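Local atomic coordinates of glutathione s-transferase (Haemonchus contortus, PDB entry 2WS2), a protein that probably catalyses the conjugation of glutathione to electrophilic substrates, giving an S-substituted glutathione, a halide anion and a proton. Residues G76-S81 against L153-L158; S45-Q50 against Q60-V65; Y8-G13 against D31-H36. All coordinates share one frame; numbering follows the deposited sequence. Where two conformers were deposited one is given.

Contact 1: G76-S81 against L153-L158; sequences GYAGKS and LTFADL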
loop_
_atom_site.group_PDB
_atom_site.type_symbol
_atom_site.label_atom_id
_atom_site.label_comp_id
_atom_site.label_asym_id
_atom_site.label_seq_id
_atom_site.Cartn_x
_atom_site.Cartn_y
_atom_site.Cartn_z
ATOM N N GLY A 76 6.392 10.940 15.388
ATOM C CA GLY A 76 7.858 10.954 15.124
ATOM C C GLY A 76 8.499 9.600 14.815
ATOM O O GLY A 76 9.680 9.332 15.163
ATOM N N TYR A 77 7.744 8.748 14.132
ATOM C CA TYR A 77 8.198 7.402 13.819
ATOM C C TYR A 77 7.935 7.056 12.359
ATOM O O TYR A 77 7.885 5.893 11.987
ATOM C CB TYR A 77 7.506 6.387 14.737
ATOM C CG TYR A 77 7.843 6.537 16.186
ATOM C CD1 TYR A 77 6.963 7.156 17.070
ATOM C CD2 TYR A 77 9.049 6.049 16.684
ATOM C CE1 TYR A 77 7.268 7.264 18.423
ATOM C CE2 TYR A 77 9.374 6.167 18.020
ATOM C CZ TYR A 77 8.505 6.765 18.880
ATOM O OH TYR A 77 8.846 6.861 20.202
ATOM N N ALA A 78 7.863 8.094 11.529
ATOM C CA ALA A 78 7.566 7.966 10.099
ATOM C C ALA A 78 8.810 8.163 9.250
ATOM O O ALA A 78 8.753 7.973 8.027
ATOM C CB ALA A 78 6.459 9.001 9.684
ATOM N N GLY A 79 9.915 8.542 9.913
ATOM C CA GLY A 79 11.182 8.978 9.281
ATOM C C GLY A 79 11.632 10.387 9.687
ATOM O O GLY A 79 10.801 11.255 10.008
ATOM N N LYS A 80 12.939 10.657 9.670
ATOM C CA LYS A 80 13.425 11.961 10.207
ATOM C C LYS A 80 13.529 13.133 9.203
ATOM O O LYS A 80 13.725 14.272 9.599
ATOM C CB LYS A 80 14.730 11.789 11.013
ATOM C CG LYS A 80 14.490 11.058 12.343
ATOM C CD LYS A 80 13.695 11.921 13.330
ATOM C CE LYS A 80 12.806 11.052 14.232
ATOM N NZ LYS A 80 12.182 11.724 15.444
ATOM N N SER A 81 13.372 12.852 7.929
ATOM C CA SER A 81 13.342 13.905 6.933
ATOM C C SER A 81 12.311 13.433 5.929
ATOM O O SER A 81 11.923 12.259 5.958
ATOM C CB SER A 81 14.697 13.988 6.259
ATOM O OG SER A 81 14.875 12.822 5.501
ATOM N N LEU A 153 13.616 4.427 15.789
ATOM C CA LEU A 153 12.665 3.475 15.291
ATOM C C LEU A 153 11.769 4.188 14.263
ATOM O O LEU A 153 11.412 5.319 14.458
ATOM C CB LEU A 153 11.839 2.875 16.439
ATOM C CG LEU A 153 12.377 1.611 17.144
ATOM C CD1 LEU A 153 12.748 0.500 16.159
ATOM C CD2 LEU A 153 13.567 1.945 18.039
ATOM N N THR A 154 11.483 3.525 13.164
ATOM C CA THR A 154 10.369 3.952 12.278
ATOM C C THR A 154 9.319 2.826 12.139
ATOM O O THR A 154 9.566 1.723 12.634
ATOM C CB THR A 154 10.956 4.422 10.937
ATOM O OG1 THR A 154 9.987 5.222 10.225
ATOM C CG2 THR A 154 11.412 3.234 10.103
ATOM N N PHE A 155 8.161 3.041 11.469
ATOM C CA PHE A 155 7.128 1.984 11.467
ATOM C C PHE A 155 7.544 0.913 10.487
ATOM O O PHE A 155 7.027 -0.220 10.537
ATOM C CB PHE A 155 5.669 2.491 11.166
ATOM C CG PHE A 155 5.514 3.136 9.798
ATOM C CD1 PHE A 155 5.669 4.509 9.654
ATOM C CD2 PHE A 155 5.252 2.376 8.666
ATOM C CE1 PHE A 155 5.569 5.128 8.396
ATOM C CE2 PHE A 155 5.126 2.985 7.396
ATOM C CZ PHE A 155 5.293 4.367 7.274
ATOM N N ALA A 156 8.515 1.248 9.636
ATOM C CA ALA A 156 9.078 0.264 8.715
ATOM C C ALA A 156 9.809 -0.872 9.477
ATOM O O ALA A 156 9.743 -2.041 9.077
ATOM C CB ALA A 156 9.982 0.904 7.752
ATOM N N ASP A 157 10.510 -0.475 10.539
ATOM C CA ASP A 157 10.997 -1.405 11.578
ATOM C C ASP A 157 9.857 -2.232 12.199
ATOM O O ASP A 157 9.965 -3.454 12.336
ATOM C CB ASP A 157 11.720 -0.588 12.651
ATOM C CG ASP A 157 13.042 -0.035 12.143
ATOM O OD1 ASP A 157 13.786 -0.794 11.535
ATOM O OD2 ASP A 157 13.328 1.151 12.325
ATOM N N LEU A 158 8.744 -1.578 12.533
ATOM C CA LEU A 158 7.682 -2.283 13.222
ATOM C C LEU A 158 7.130 -3.409 12.363
ATOM O O LEU A 158 6.922 -4.518 12.859
ATOM C CB LEU A 158 6.625 -1.334 13.794
ATOM C CG LEU A 158 7.171 -0.311 14.792
ATOM C CD1 LEU A 158 6.104 0.561 15.355
ATOM C CD2 LEU A 158 7.979 -0.991 15.956
#
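T154 carries its OG1 anti to the backbone N (chi1 -162°), and this turns the hydroxyl onto the carbonyl of Y77, while F155 holds its CG between backbone N and carbonyl carbon (chi1 61°), bringing the CE1 edge of its ring to A78. The contact lies in the two-domain glutathione transferase fold, where the loop between helices 64-75 and 82-100, which leads from the thioredoxin-like domain into the helical domain, meets the start of helix 155-162. Y77 O is the hub. T154 OG1 donates to it at 2.8 Å, coming from above the carbonyl plane, and F155 N adds a weak bond of 2.9 Å. T154 CA makes a CA-H...O contact with the same atom, 3.2 Å from Y77 O. An acceptor is thus supplied from another part of the chain to the first turn of a helix, whose positive end would probably favour it. Beside this grip the Y77 ring turns an edge to segment 153-158, its CD2 lying 3.3 Å from L153 O near the ring plane. A78 meets the rim of the F155 ring, A78 CA being 3.9 Å from F155 CE1; that ring also packs on A72 of helix 64-75, I17 of helix 16-24 and V88 of helix 82-100. The helix start is fixed from within by one half of a capping box. D157, whose other oxygen OD1 accepts from L148 N and H182 NE2, receives T154 N on the anti lone pair of OD2, in a nearly straight bond of 3.1 Å (174°).

Contact 2: S45-Q50 against Q60-V65; sequences SMPFGQ and QLPQSV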
loop_
_atom_site.group_PDB
_atom_site.type_symbol
_atom_site.label_atom_id
_atom_site.label_comp_id
_atom_site.label_asym_id
_atom_site.label_seq_id
_atom_site.Cartn_x
_atom_site.Cartn_y
_atom_site.Cartn_z
ATOM N N SER A 45 -21.365 1.148 10.196
ATOM C CA SER A 45 -20.824 2.361 10.806
ATOM C C SER A 45 -19.369 2.679 10.401
ATOM O O SER A 45 -18.856 3.732 10.772
ATOM C CB SER A 45 -20.901 2.296 12.330
ATOM O OG SER A 45 -19.685 1.793 12.900
ATOM N N MET A 46 -18.706 1.765 9.683
ATOM C CA MET A 46 -17.335 2.016 9.186
ATOM C C MET A 46 -17.371 2.571 7.756
ATOM O O MET A 46 -18.241 2.169 6.957
ATOM C CB MET A 46 -16.447 0.780 9.283
ATOM C CG MET A 46 -16.358 0.119 10.719
ATOM S SD MET A 46 -16.031 1.164 12.155
ATOM C CE MET A 46 -16.976 0.286 13.377
ATOM N N PRO A 47 -16.468 3.532 7.452
ATOM C CA PRO A 47 -16.125 4.104 6.168
ATOM C C PRO A 47 -16.225 3.197 4.961
ATOM O O PRO A 47 -16.995 3.475 4.045
ATOM C CB PRO A 47 -14.668 4.503 6.392
ATOM C CG PRO A 47 -14.710 5.043 7.796
ATOM C CD PRO A 47 -15.814 4.319 8.520
ATOM N N PHE A 48 -15.421 2.144 4.919
ATOM C CA PHE A 48 -15.543 1.222 3.820
ATOM C C PHE A 48 -16.056 -0.145 4.297
ATOM O O PHE A 48 -15.842 -1.143 3.641
ATOM C CB PHE A 48 -14.244 1.103 2.971
ATOM C CG PHE A 48 -13.432 2.400 2.810
ATOM C CD1 PHE A 48 -14.024 3.610 2.379
ATOM C CD2 PHE A 48 -12.041 2.383 3.025
ATOM C CE1 PHE A 48 -13.265 4.773 2.216
ATOM C CE2 PHE A 48 -11.249 3.545 2.827
ATOM C CZ PHE A 48 -11.867 4.747 2.431
ATOM N N GLY A 49 -16.761 -0.181 5.424
ATOM C CA GLY A 49 -17.429 -1.415 5.875
ATOM C C GLY A 49 -16.395 -2.481 6.230
ATOM O O GLY A 49 -16.575 -3.666 5.957
ATOM N N GLN A 50 -15.304 -2.001 6.817
ATOM C CA GLN A 50 -14.065 -2.700 6.946
ATOM C C GLN A 50 -13.403 -2.306 8.280
ATOM O O GLN A 50 -13.685 -1.242 8.859
ATOM C CB GLN A 50 -13.141 -2.367 5.752
ATOM C CG GLN A 50 -13.417 -3.206 4.485
ATOM C CD GLN A 50 -12.552 -2.829 3.278
ATOM O OE1 GLN A 50 -12.981 -3.019 2.134
ATOM N NE2 GLN A 50 -11.317 -2.318 3.524
ATOM N N GLN A 60 -13.392 9.454 11.749
ATOM C CA GLN A 60 -12.897 8.143 11.266
ATOM C C GLN A 60 -11.820 8.130 10.221
ATOM O O GLN A 60 -11.947 8.772 9.163
ATOM C CB GLN A 60 -14.031 7.220 10.823
ATOM C CG GLN A 60 -14.595 6.457 12.012
ATOM C CD GLN A 60 -16.053 6.186 11.894
ATOM O OE1 GLN A 60 -16.586 5.355 12.624
ATOM N NE2 GLN A 60 -16.724 6.890 10.977
ATOM N N LEU A 61 -10.761 7.371 10.512
ATOM C CA LEU A 61 -9.744 7.038 9.523
ATOM C C LEU A 61 -9.676 5.531 9.201
ATOM O O LEU A 61 -9.321 4.694 10.068
ATOM C CB LEU A 61 -8.370 7.669 9.882
ATOM C CG LEU A 61 -7.243 7.527 8.840
ATOM C CD1 LEU A 61 -7.392 8.426 7.573
ATOM C CD2 LEU A 61 -5.828 7.790 9.491
ATOM N N PRO A 62 -10.044 5.156 7.956
ATOM C CA PRO A 62 -9.879 3.766 7.582
ATOM C C PRO A 62 -8.500 3.361 7.029
ATOM O O PRO A 62 -7.701 4.223 6.703
ATOM C CB PRO A 62 -10.939 3.569 6.505
ATOM C CG PRO A 62 -11.023 4.955 5.791
ATOM C CD PRO A 62 -10.514 5.995 6.821
ATOM N N GLN A 63 -8.265 2.036 6.981
ATOM C CA GLN A 63 -7.261 1.339 6.167
ATOM C C GLN A 63 -5.950 1.278 6.992
ATOM O O GLN A 63 -5.499 2.298 7.481
ATOM C CB GLN A 63 -7.048 1.979 4.769
ATOM C CG GLN A 63 -8.027 1.542 3.625
ATOM C CD GLN A 63 -7.652 0.218 2.931
ATOM O OE1 GLN A 63 -6.602 -0.356 3.175
ATOM N NE2 GLN A 63 -8.537 -0.267 2.068
ATOM N N SER A 64 -5.386 0.078 7.158
ATOM C CA SER A 64 -4.281 -0.133 8.130
ATOM C C SER A 64 -3.047 0.756 7.961
ATOM O O SER A 64 -2.680 1.423 8.895
ATOM C CB SER A 64 -3.884 -1.622 8.278
ATOM O OG SER A 64 -3.879 -2.334 7.048
ATOM N N VAL A 65 -2.470 0.778 6.763
ATOM C CA VAL A 65 -1.255 1.563 6.377
ATOM C C VAL A 65 -1.487 3.113 6.451
ATOM O O VAL A 65 -0.789 3.822 7.199
ATOM C CB VAL A 65 -0.696 1.099 5.014
ATOM C CG1 VAL A 65 0.724 1.693 4.717
ATOM C CG2 VAL A 65 -0.562 -0.403 5.000
#
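F48 and P62 make the closest apolar approach here: F48 CE2 comes within 3.3 Å of P62 CG, and F48 CZ within 3.5 Å of the same atom, the two side chains crossing at about a right angle. P47 fits in alongside, its CB 3.7 Å from P62 CG and also over one face of the F48 ring, toward the rim. The other flank of P47 lies across the chain of Q60, with P47 CG 3.8 Å from Q60 CB. At the far end Q63 brings its CG to the edge of the F48 ring, in plane, 3.9 Å from F48 CE2. Beyond that carbon the chain bends (chi2 -82°) and carries its amide to the tip of the extended Q50 side chain, where Q50 NE2 and Q63 NE2 stand 3.7 Å apart with the amide planes 73° to each other.

The next shell places these groups. A type I turn from M46 to G49, closed by a weak G49 N to M46 O bond of 3.2 Å, presents P47 and F48 together, while M46 packs on W39, L51 and V53. P62 ends strand 59-62, and Q63 then takes a positive phi of 89° at the N-cap of helix 64-75. In the thioredoxin-like domain of glutathione transferases this strand-to-helix junction borders the glutathione site. The second subunit closes over it: Q94 of that subunit bonds to Q50 OE1 and Q63 NE2, and D97 of that subunit accepts from Q63 NE2. The contact is therefore apolar around the prolines and polar at the tips of Q50 and Q63, where Q94 and D97 of the second subunit complete the bonding across the dimer interface.

Contact 3: Y8-G13 against D31-H36; sequences YFNGRG and DVRLTH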
loop_
_atom_site.group_PDB
_atom_site.type_symbol
_atom_site.label_atom_id
_atom_site.label_comp_id
_atom_site.label_asym_id
_atom_site.label_seq_id
_atom_site.Cartn_x
_atom_site.Cartn_y
_atom_site.Cartn_z
ATOM N N TYR A 8 -10.868 -3.027 15.856
ATOM C CA TYR A 8 -10.427 -4.137 15.074
ATOM C C TYR A 8 -10.952 -5.429 15.716
ATOM O O TYR A 8 -11.568 -5.386 16.773
ATOM C CB TYR A 8 -8.875 -4.110 14.923
ATOM C CG TYR A 8 -8.358 -5.106 13.930
ATOM C CD1 TYR A 8 -8.733 -5.037 12.606
ATOM C CD2 TYR A 8 -7.484 -6.143 14.323
ATOM C CE1 TYR A 8 -8.311 -5.977 11.704
ATOM C CE2 TYR A 8 -7.026 -7.076 13.412
ATOM C CZ TYR A 8 -7.424 -6.987 12.116
ATOM O OH TYR A 8 -6.991 -7.906 11.203
ATOM N N PHE A 9 -10.786 -6.555 15.036
ATOM C CA PHE A 9 -11.085 -7.852 15.637
ATOM C C PHE A 9 -10.125 -8.136 16.792
ATOM O O PHE A 9 -9.135 -7.435 16.964
ATOM C CB PHE A 9 -11.048 -8.949 14.567
ATOM C CG PHE A 9 -12.000 -8.686 13.439
ATOM C CD1 PHE A 9 -11.536 -8.466 12.151
ATOM C CD2 PHE A 9 -13.369 -8.618 13.684
ATOM C CE1 PHE A 9 -12.426 -8.209 11.106
ATOM C CE2 PHE A 9 -14.263 -8.336 12.659
ATOM C CZ PHE A 9 -13.796 -8.147 11.368
ATOM N N ASN A 10 -10.426 -9.141 17.604
ATOM C CA ASN A 10 -9.517 -9.474 18.685
ATOM C C ASN A 10 -8.359 -10.216 18.073
ATOM O O ASN A 10 -8.531 -11.301 17.496
ATOM C CB ASN A 10 -10.206 -10.267 19.796
ATOM C CG ASN A 10 -9.559 -10.065 21.159
ATOM O OD1 ASN A 10 -10.205 -9.571 22.083
ATOM N ND2 ASN A 10 -8.259 -10.400 21.280
ATOM N N GLY A 11 -7.186 -9.598 18.154
ATOM C CA GLY A 11 -5.965 -10.213 17.664
ATOM C C GLY A 11 -5.039 -9.193 17.025
ATOM O O GLY A 11 -5.264 -7.980 17.099
ATOM N N ARG A 12 -4.001 -9.681 16.389
ATOM C CA ARG A 12 -2.926 -8.801 15.981
ATOM C C ARG A 12 -3.303 -8.256 14.628
ATOM O O ARG A 12 -3.832 -7.187 14.576
ATOM C CB ARG A 12 -1.605 -9.520 15.962
ATOM C CG ARG A 12 -1.041 -9.664 17.379
ATOM C CD ARG A 12 0.288 -10.329 17.340
ATOM N NE ARG A 12 0.261 -11.488 16.460
ATOM C CZ ARG A 12 -0.112 -12.722 16.808
ATOM N NH1 ARG A 12 -0.506 -13.003 18.043
ATOM N NH2 ARG A 12 -0.101 -13.680 15.892
ATOM N N GLY A 13 -3.100 -9.073 13.602
ATOM C CA GLY A 13 -3.564 -8.866 12.242
ATOM C C GLY A 13 -3.145 -7.539 11.671
ATOM O O GLY A 13 -1.969 -7.170 11.736
ATOM N N ASP A 31 -8.492 0.549 22.696
ATOM C CA ASP A 31 -8.351 -0.589 21.786
ATOM C C ASP A 31 -9.600 -1.492 21.767
ATOM O O ASP A 31 -9.643 -2.434 22.555
ATOM C CB ASP A 31 -7.173 -1.426 22.297
ATOM C CG ASP A 31 -6.632 -2.360 21.261
ATOM O OD1 ASP A 31 -6.093 -3.415 21.623
ATOM O OD2 ASP A 31 -6.738 -2.025 20.073
ATOM N N VAL A 32 -10.577 -1.228 20.913
ATOM C CA VAL A 32 -11.808 -2.010 20.923
ATOM C C VAL A 32 -11.597 -3.192 19.998
ATOM O O VAL A 32 -11.256 -3.024 18.841
ATOM C CB VAL A 32 -13.011 -1.169 20.494
ATOM C CG1 VAL A 32 -14.286 -2.039 20.451
ATOM C CG2 VAL A 32 -13.163 0.009 21.424
ATOM N N ARG A 33 -11.725 -4.386 20.574
ATOM C CA ARG A 33 -11.587 -5.643 19.875
ATOM C C ARG A 33 -12.976 -6.256 19.752
ATOM O O ARG A 33 -13.651 -6.455 20.773
ATOM C CB ARG A 33 -10.655 -6.539 20.692
ATOM C CG ARG A 33 -9.198 -6.221 20.505
ATOM C CD ARG A 33 -8.346 -6.842 21.609
ATOM N NE ARG A 33 -7.031 -6.214 21.659
ATOM C CZ ARG A 33 -5.915 -6.734 21.165
ATOM N NH1 ARG A 33 -5.898 -7.940 20.580
ATOM N NH2 ARG A 33 -4.800 -6.026 21.270
ATOM N N LEU A 34 -13.420 -6.495 18.516
ATOM C CA LEU A 34 -14.785 -6.945 18.233
ATOM C C LEU A 34 -14.755 -8.407 17.794
ATOM O O LEU A 34 -13.841 -8.855 17.091
ATOM C CB LEU A 34 -15.470 -6.095 17.127
ATOM C CG LEU A 34 -15.776 -4.596 17.301
ATOM C CD1 LEU A 34 -16.401 -3.999 16.002
ATOM C CD2 LEU A 34 -16.681 -4.311 18.496
ATOM N N THR A 35 -15.766 -9.144 18.219
ATOM C CA THR A 35 -15.884 -10.537 17.873
ATOM C C THR A 35 -16.347 -10.579 16.429
ATOM O O THR A 35 -16.893 -9.585 15.876
ATOM C CB THR A 35 -16.947 -11.253 18.766
ATOM O OG1 THR A 35 -18.165 -10.529 18.688
ATOM C CG2 THR A 35 -16.534 -11.317 20.248
ATOM N N HIS A 36 -16.108 -11.704 15.786
ATOM C CA HIS A 36 -16.689 -11.900 14.468
ATOM C C HIS A 36 -18.238 -11.886 14.552
ATOM O O HIS A 36 -18.927 -11.526 13.605
ATOM C CB HIS A 36 -16.154 -13.182 13.862
ATOM C CG HIS A 36 -14.797 -13.042 13.251
ATOM N ND1 HIS A 36 -13.735 -12.440 13.906
ATOM C CD2 HIS A 36 -14.316 -13.445 12.054
ATOM C CE1 HIS A 36 -12.671 -12.466 13.132
ATOM N NE2 HIS A 36 -12.989 -13.083 12.011
#
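R33 lies across N10 and passes the backbone of F9, on the second strand of the beta-alpha-beta unit formed by strand 4-9, helix 16-24 and strand 30-34, the start of the thioredoxin-like domain. Its CB is 3.4 Å from N10 OD1. The next carbon, CG, passes F9 O at 3.7 Å, and CD returns to N10 OD1 at 3.3 Å, so the amide of N10 rests across the aliphatic part of the arginine, its plane turned 54° from the guanidinium. At the tip, NH1 lies beside G11 N and N10 ND2, all donors and so not hydrogen-bonded, while NE and NH2 both reach one oxygen, D31 OD1, at 3.0 and 2.9 Å in a side-on salt bridge; D31 was modelled in two conformers, so this grip describes one of them. In the same conformer D31 OD2 pairs with R19 NE of helix 16-24.

The backbones run parallel here, and Y8 straddles R33: Y8 N donates to V32 O at 3.0 Å and Y8 O accepts from L34 N at 2.8 Å. Sigma-class relatives use a tyrosine near the end of this first strand to activate glutathione; here Y8 OH bonds to A14 N. Farther along, H36 lays its CE1 over one face of the F9 ring, the planes 40° apart, and W39 meets F9 edge-to-face. The rim of F9 is turned to the backbone, with CD2 3.4 Å from L34 O in the ring plane.

Overall arrangement
From the N terminus, contact 3 comes first: it closes the loop through helix 16-24 and pairs strand 4-9 with the outermost strand 30-34. Contact 2 follows, closing the loop through strand 53-56 and the turn into the other outermost strand, 59-62, and folding segment 45-50 back on that strand and on the residue just before helix 64-75. Contact 1 comes last and closes the longest stretch, mostly helical, from helix 82-100 to the start of helix 155-162. The three are in series, none enclosing or crossing another. Contacts 2 and 3 share one sheet, their centres about 14 Å apart, whereas contacts 1 and 3, about 25 Å between centres, lie on opposite sides of the chain's centre.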